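PDB 3HXL: uncharacterized protein DSY3957 from Desulfitobacterium hafniense, which probably forms, by stacking of many copies, the contractile sheath around a phage-type tail tube. Local coordinates for residues N237-D242 / A309-F314; E324-T329 / V346-D351. One frame throughout, in Å; residues are numbered along the deposited sequence.

Interaction 1. Residues N237-D242 / A309-F314; sequences NYPAAD and AGEFLF
Pro239 packs by van der Waals contact against the Ala309 carbonyl and the stem of Glu311, a modest example of two loops meeting through a proline ring. Pro239 CB lies 3.4 Å from Ala309 O and 4.0 Å from Glu311 CG, while CG and CD of the ring pass Glu311 OE2 at slightly longer range. Gly310, with a positive phi of 85°, ends helix 300-308 in a Schellman motif, and this turn presents the Ala309 carbonyl to the proline. Glu311 CG stands anti to its carbonyl carbon (chi1 -55°) and the chain runs on extended, which carries the carboxylate alongside the ring.

The polar part runs through water. Asn237 OD1 and Glu311 OE2 are 4.0 Å apart, their amide and carboxylate planes 69° askew, and one water donates to both, at 2.9 Å to Asn237 OD1 and 2.6 Å to Glu311 OE2. The firmer partner of both is Lys250: its NZ forms a salt bridge with Glu311 OE1, and its O accepts a hydrogen bond from Asn237 ND2.

Lys250 lies on strand 246-255, which thus serves both loops. Within the subtilisin-like family region, the contact joins the 3-10 segment 239-241, after strand 232-236, to the exit of helix 300-308.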
loop_
_atom_site.group_PDB
_atom_site.type_symbol
_atom_site.label_atom_id
_atom_site.label_comp_id
_atom_site.label_asym_id
_atom_site.label_seq_id
_atom_site.Cartn_x
_atom_site.Cartn_y
_atom_site.Cartn_z
ATOM N N ASN A 237 -10.317 9.285 10.930
ATOM C CA ASN A 237 -11.376 10.212 11.310
ATOM C C ASN A 237 -11.740 11.268 10.259
ATOM O O ASN A 237 -11.521 12.467 10.456
ATOM C CB ASN A 237 -10.998 10.894 12.633
ATOM C CG ASN A 237 -11.143 9.965 13.822
ATOM O OD1 ASN A 237 -12.250 9.726 14.299
ATOM N ND2 ASN A 237 -10.028 9.417 14.289
ATOM N N TYR A 238 -12.296 10.817 9.142
ATOM C CA TYR A 238 -12.710 11.732 8.091
ATOM C C TYR A 238 -13.960 11.221 7.389
ATOM O O TYR A 238 -13.980 11.046 6.167
ATOM C CB TYR A 238 -11.587 11.923 7.073
ATOM C CG TYR A 238 -11.733 13.187 6.257
ATOM C CD1 TYR A 238 -12.043 13.136 4.896
ATOM C CD2 TYR A 238 -11.552 14.437 6.849
ATOM C CE1 TYR A 238 -12.167 14.307 4.141
ATOM C CE2 TYR A 238 -11.672 15.611 6.108
ATOM C CZ TYR A 238 -11.977 15.540 4.756
ATOM O OH TYR A 238 -12.074 16.701 4.021
ATOM N N PRO A 239 -15.023 10.964 8.158
ATOM C CA PRO A 239 -16.267 10.473 7.568
ATOM C C PRO A 239 -16.882 11.503 6.618
ATOM O O PRO A 239 -17.746 11.174 5.807
ATOM C CB PRO A 239 -17.139 10.199 8.787
ATOM C CG PRO A 239 -16.660 11.210 9.777
ATOM C CD PRO A 239 -15.165 11.136 9.614
ATOM N N ALA A 240 -16.421 12.747 6.711
ATOM C CA ALA A 240 -16.940 13.811 5.853
ATOM C C ALA A 240 -16.724 13.514 4.368
ATOM O O ALA A 240 -17.358 14.130 3.502
ATOM C CB ALA A 240 -16.287 15.158 6.225
ATOM N N ALA A 241 -15.825 12.580 4.070
ATOM C CA ALA A 241 -15.539 12.206 2.687
ATOM C C ALA A 241 -16.816 11.733 1.976
ATOM O O ALA A 241 -16.999 11.982 0.782
ATOM C CB ALA A 241 -14.469 11.095 2.650
ATOM N N ASP A 242 -17.678 11.034 2.718
ATOM C CA ASP A 242 -18.955 10.525 2.202
ATOM C C ASP A 242 -18.807 9.986 0.778
ATOM O O ASP A 242 -19.555 10.353 -0.132
ATOM C CB ASP A 242 -20.000 11.653 2.264
ATOM C CG ASP A 242 -21.395 11.207 1.842
ATOM O OD1 ASP A 242 -21.706 10.000 1.930
ATOM O OD2 ASP A 242 -22.194 12.085 1.442
ATOM N N ALA A 309 -22.641 7.104 10.716
ATOM C CA ALA A 309 -21.835 8.196 10.181
ATOM C C ALA A 309 -20.835 7.715 9.117
ATOM O O ALA A 309 -20.135 8.523 8.510
ATOM C CB ALA A 309 -21.094 8.901 11.319
ATOM N N GLY A 310 -20.772 6.400 8.901
ATOM C CA GLY A 310 -19.878 5.845 7.895
ATOM C C GLY A 310 -18.461 5.599 8.382
ATOM O O GLY A 310 -17.511 5.639 7.601
ATOM N N GLU A 311 -18.320 5.323 9.673
ATOM C CA GLU A 311 -17.019 5.093 10.262
ATOM C C GLU A 311 -16.600 3.633 10.423
ATOM O O GLU A 311 -17.398 2.775 10.809
ATOM C CB GLU A 311 -16.953 5.799 11.613
ATOM C CG GLU A 311 -17.285 7.278 11.506
ATOM C CD GLU A 311 -16.860 8.054 12.729
ATOM O OE1 GLU A 311 -17.686 8.202 13.662
ATOM O OE2 GLU A 311 -15.696 8.507 12.755
ATOM N N PHE A 312 -15.329 3.381 10.119
ATOM C CA PHE A 312 -14.716 2.060 10.237
ATOM C C PHE A 312 -14.106 2.083 11.648
ATOM O O PHE A 312 -13.228 2.898 11.936
ATOM C CB PHE A 312 -13.631 1.909 9.153
ATOM C CG PHE A 312 -13.027 0.526 9.065
ATOM C CD1 PHE A 312 -12.162 0.064 10.054
ATOM C CD2 PHE A 312 -13.330 -0.313 7.992
ATOM C CE1 PHE A 312 -11.608 -1.218 9.981
ATOM C CE2 PHE A 312 -12.784 -1.595 7.908
ATOM C CZ PHE A 312 -11.922 -2.047 8.902
ATOM N N LEU A 313 -14.584 1.207 12.527
ATOM C CA LEU A 313 -14.097 1.181 13.898
ATOM C C LEU A 313 -13.927 -0.224 14.468
ATOM O O LEU A 313 -14.551 -1.178 14.000
ATOM C CB LEU A 313 -15.063 1.964 14.791
ATOM C CG LEU A 313 -16.468 1.361 14.862
ATOM C CD1 LEU A 313 -16.627 0.571 16.163
ATOM C CD2 LEU A 313 -17.502 2.469 14.803
ATOM N N PHE A 314 -13.083 -0.326 15.491
ATOM C CA PHE A 314 -12.810 -1.590 16.162
ATOM C C PHE A 314 -13.578 -1.660 17.471
ATOM O O PHE A 314 -13.783 -0.644 18.139
ATOM C CB PHE A 314 -11.312 -1.709 16.457
ATOM C CG PHE A 314 -10.453 -1.657 15.233
ATOM C CD1 PHE A 314 -10.295 -2.785 14.431
ATOM C CD2 PHE A 314 -9.826 -0.472 14.860
ATOM C CE1 PHE A 314 -9.538 -2.728 13.271
ATOM C CE2 PHE A 314 -9.065 -0.405 13.699
ATOM C CZ PHE A 314 -8.917 -1.535 12.904
HETATM O O HOH W 1 -14.717 10.861 13.237
#

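Interaction 2. Residues E324-T329 / V346-D351; sequences EQDINT and VIRVLD
Ile347, on the first turn of helix 344-364, meets Asn328 through its CG1, which lies 3.6 Å from Asn328 ND2. The two side chains cross at about a right angle, the amide nitrogen resting against an aliphatic carbon. That nitrogen spends its hydrogen bond on Phe341 O, and Asn328 OD1 accepts from Leu330 N, so both ends of this buried amide are satisfied by the loop itself and its rotation is fixed.

One residue further on, Arg348 makes the polar link. Its NH2 donates to Asp326 OD2 at 2.8 Å with an N-H...O angle of 157°, forming a salt bridge. Carboxylate and guanidinium are nearly coplanar, 16° apart, and the oxygen sits at the guanidinium edge. A bend at chi3 swings the arginine tip back toward the loop, while Asp326, the centre of an inverse gamma turn, meets it with CG anti to the backbone N (chi1 -177°). Beside the direct bond, a water donates to Asp326 OD1 and accepts from Arg348 NH1, each at 2.7 Å, closing a ring between the two charges. Glu281 O takes another bond from Arg348 NH2, Leu283 N gives one to Asp326 OD2, and Asn344 ND2 one to Asp326 OD1. Such a network should hold both groups ionised in a buried setting.

One turn on, Asp351 OD2 forms a salt bridge with Arg224 of helix 210-227. The contact joins the loop after strand 320-323 to the start of helix 344-364, linking the subtilisin-like and C-terminal family regions. Asn328 touches Ile247 of strand 246-255, whereas Val346 and Leu350 pack on Ile431 of strand 431-438.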
loop_
_atom_site.group_PDB
_atom_site.type_symbol
_atom_site.label_atom_id
_atom_site.label_comp_id
_atom_site.label_asym_id
_atom_site.label_seq_id
_atom_site.Cartn_x
_atom_site.Cartn_y
_atom_site.Cartn_z
ATOM N N GLU A 324 -15.895 -3.740 13.617
ATOM C CA GLU A 324 -17.335 -3.714 13.873
ATOM C C GLU A 324 -18.081 -4.013 12.583
ATOM O O GLU A 324 -18.893 -4.940 12.518
ATOM C CB GLU A 324 -17.751 -2.342 14.422
ATOM C CG GLU A 324 -19.241 -2.198 14.761
ATOM C CD GLU A 324 -19.711 -3.140 15.870
ATOM O OE1 GLU A 324 -18.948 -3.376 16.830
ATOM O OE2 GLU A 324 -20.857 -3.629 15.787
ATOM N N GLN A 325 -17.802 -3.208 11.564
ATOM C CA GLN A 325 -18.399 -3.369 10.241
ATOM C C GLN A 325 -17.386 -2.897 9.214
ATOM O O GLN A 325 -16.778 -1.840 9.371
ATOM C CB GLN A 325 -19.699 -2.566 10.112
ATOM C CG GLN A 325 -20.886 -3.234 10.787
ATOM C CD GLN A 325 -22.214 -2.640 10.368
ATOM O OE1 GLN A 325 -22.353 -2.112 9.265
ATOM N NE2 GLN A 325 -23.209 -2.746 11.237
ATOM N N ASP A 326 -17.194 -3.711 8.177
ATOM C CA ASP A 326 -16.243 -3.426 7.106
ATOM C C ASP A 326 -16.936 -2.484 6.124
ATOM O O ASP A 326 -17.419 -2.909 5.073
ATOM C CB ASP A 326 -15.849 -4.752 6.431
ATOM C CG ASP A 326 -14.792 -4.587 5.350
ATOM O OD1 ASP A 326 -14.187 -3.496 5.246
ATOM O OD2 ASP A 326 -14.566 -5.571 4.607
ATOM N N ILE A 327 -16.989 -1.204 6.478
ATOM C CA ILE A 327 -17.653 -0.214 5.640
ATOM C C ILE A 327 -16.784 0.982 5.296
ATOM O O ILE A 327 -15.782 1.256 5.968
ATOM C CB ILE A 327 -18.928 0.331 6.325
ATOM C CG1 ILE A 327 -18.560 0.960 7.677
ATOM C CG2 ILE A 327 -19.942 -0.777 6.501
ATOM C CD1 ILE A 327 -19.709 1.728 8.335
ATOM N N ASN A 328 -17.172 1.679 4.228
ATOM C CA ASN A 328 -16.465 2.878 3.797
ATOM C C ASN A 328 -17.310 4.081 4.242
ATOM O O ASN A 328 -18.340 3.908 4.893
ATOM C CB ASN A 328 -16.232 2.865 2.275
ATOM C CG ASN A 328 -17.507 2.661 1.481
ATOM O OD1 ASN A 328 -18.431 3.482 1.529
ATOM N ND2 ASN A 328 -17.559 1.569 0.727
ATOM N N THR A 329 -16.878 5.290 3.897
ATOM C CA THR A 329 -17.580 6.499 4.328
ATOM C C THR A 329 -18.878 6.882 3.633
ATOM O O THR A 329 -19.518 7.858 4.033
ATOM C CB THR A 329 -16.671 7.722 4.233
ATOM O OG1 THR A 329 -16.307 7.932 2.870
ATOM C CG2 THR A 329 -15.418 7.521 5.058
ATOM N N VAL A 346 -18.499 -5.327 -1.258
ATOM C CA VAL A 346 -19.257 -5.016 -2.469
ATOM C C VAL A 346 -18.336 -4.220 -3.393
ATOM O O VAL A 346 -18.265 -4.477 -4.597
ATOM C CB VAL A 346 -20.532 -4.198 -2.151
ATOM C CG1 VAL A 346 -21.161 -3.652 -3.442
ATOM C CG2 VAL A 346 -21.534 -5.089 -1.429
ATOM N N ILE A 347 -17.618 -3.262 -2.821
ATOM C CA ILE A 347 -16.691 -2.461 -3.609
ATOM C C ILE A 347 -15.607 -3.344 -4.243
ATOM O O ILE A 347 -15.219 -3.129 -5.393
ATOM C CB ILE A 347 -16.031 -1.358 -2.743
ATOM C CG1 ILE A 347 -17.100 -0.376 -2.257
ATOM C CG2 ILE A 347 -14.974 -0.605 -3.554
ATOM C CD1 ILE A 347 -17.959 0.219 -3.367
ATOM N N ARG A 348 -15.113 -4.337 -3.503
ATOM C CA ARG A 348 -14.094 -5.226 -4.058
ATOM C C ARG A 348 -14.613 -6.005 -5.261
ATOM O O ARG A 348 -13.908 -6.149 -6.261
ATOM C CB ARG A 348 -13.573 -6.218 -3.006
ATOM C CG ARG A 348 -12.593 -5.618 -1.989
ATOM C CD ARG A 348 -11.966 -6.701 -1.081
ATOM N NE ARG A 348 -12.779 -7.069 0.082
ATOM C CZ ARG A 348 -12.941 -6.302 1.160
ATOM N NH1 ARG A 348 -12.355 -5.110 1.226
ATOM N NH2 ARG A 348 -13.664 -6.734 2.184
ATOM N N VAL A 349 -15.837 -6.513 -5.182
ATOM C CA VAL A 349 -16.352 -7.268 -6.317
ATOM C C VAL A 349 -16.605 -6.366 -7.524
ATOM O O VAL A 349 -16.293 -6.737 -8.661
ATOM C CB VAL A 349 -17.631 -8.053 -5.956
ATOM C CG1 VAL A 349 -18.677 -7.137 -5.377
ATOM C CG2 VAL A 349 -18.159 -8.760 -7.202
ATOM N N LEU A 350 -17.139 -5.173 -7.282
ATOM C CA LEU A 350 -17.407 -4.240 -8.367
ATOM C C LEU A 350 -16.114 -3.677 -8.956
ATOM O O LEU A 350 -15.999 -3.530 -10.178
ATOM C CB LEU A 350 -18.314 -3.107 -7.886
ATOM C CG LEU A 350 -19.709 -3.532 -7.421
ATOM C CD1 LEU A 350 -20.547 -2.290 -7.162
ATOM C CD2 LEU A 350 -20.383 -4.398 -8.491
ATOM N N ASP A 351 -15.141 -3.354 -8.104
ATOM C CA ASP A 351 -13.864 -2.848 -8.608
ATOM C C ASP A 351 -13.194 -3.971 -9.399
ATOM O O ASP A 351 -12.496 -3.727 -10.389
ATOM C CB ASP A 351 -12.949 -2.395 -7.458
ATOM C CG ASP A 351 -13.426 -1.110 -6.794
ATOM O OD1 ASP A 351 -14.442 -0.536 -7.245
ATOM O OD2 ASP A 351 -12.780 -0.671 -5.813
HETATM O O HOH W 2 -12.137 -3.688 3.554
#

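In the fold
Following the chain from the N terminus, the turn after strand 232-236 comes first, and interaction 1 closes a 66-residue excursion through strand 246-255 and helices 263-276 and 300-308. The chain then runs through strands 314-317 and 320-323 before interaction 2 opens, so the two loops stand in series, neither nested nor crossed. The second is much shorter, with 16 residues between its segments. Their centres lie about 13 Å apart, and they touch: Leu313 O is 2.9 Å from Glu324 N, a probable hydrogen bond, and Ile327 packs on Glu311 and Phe312. Interaction 1 ties parts of the subtilisin-like region together; interaction 2 carries the link on to the C-terminal region.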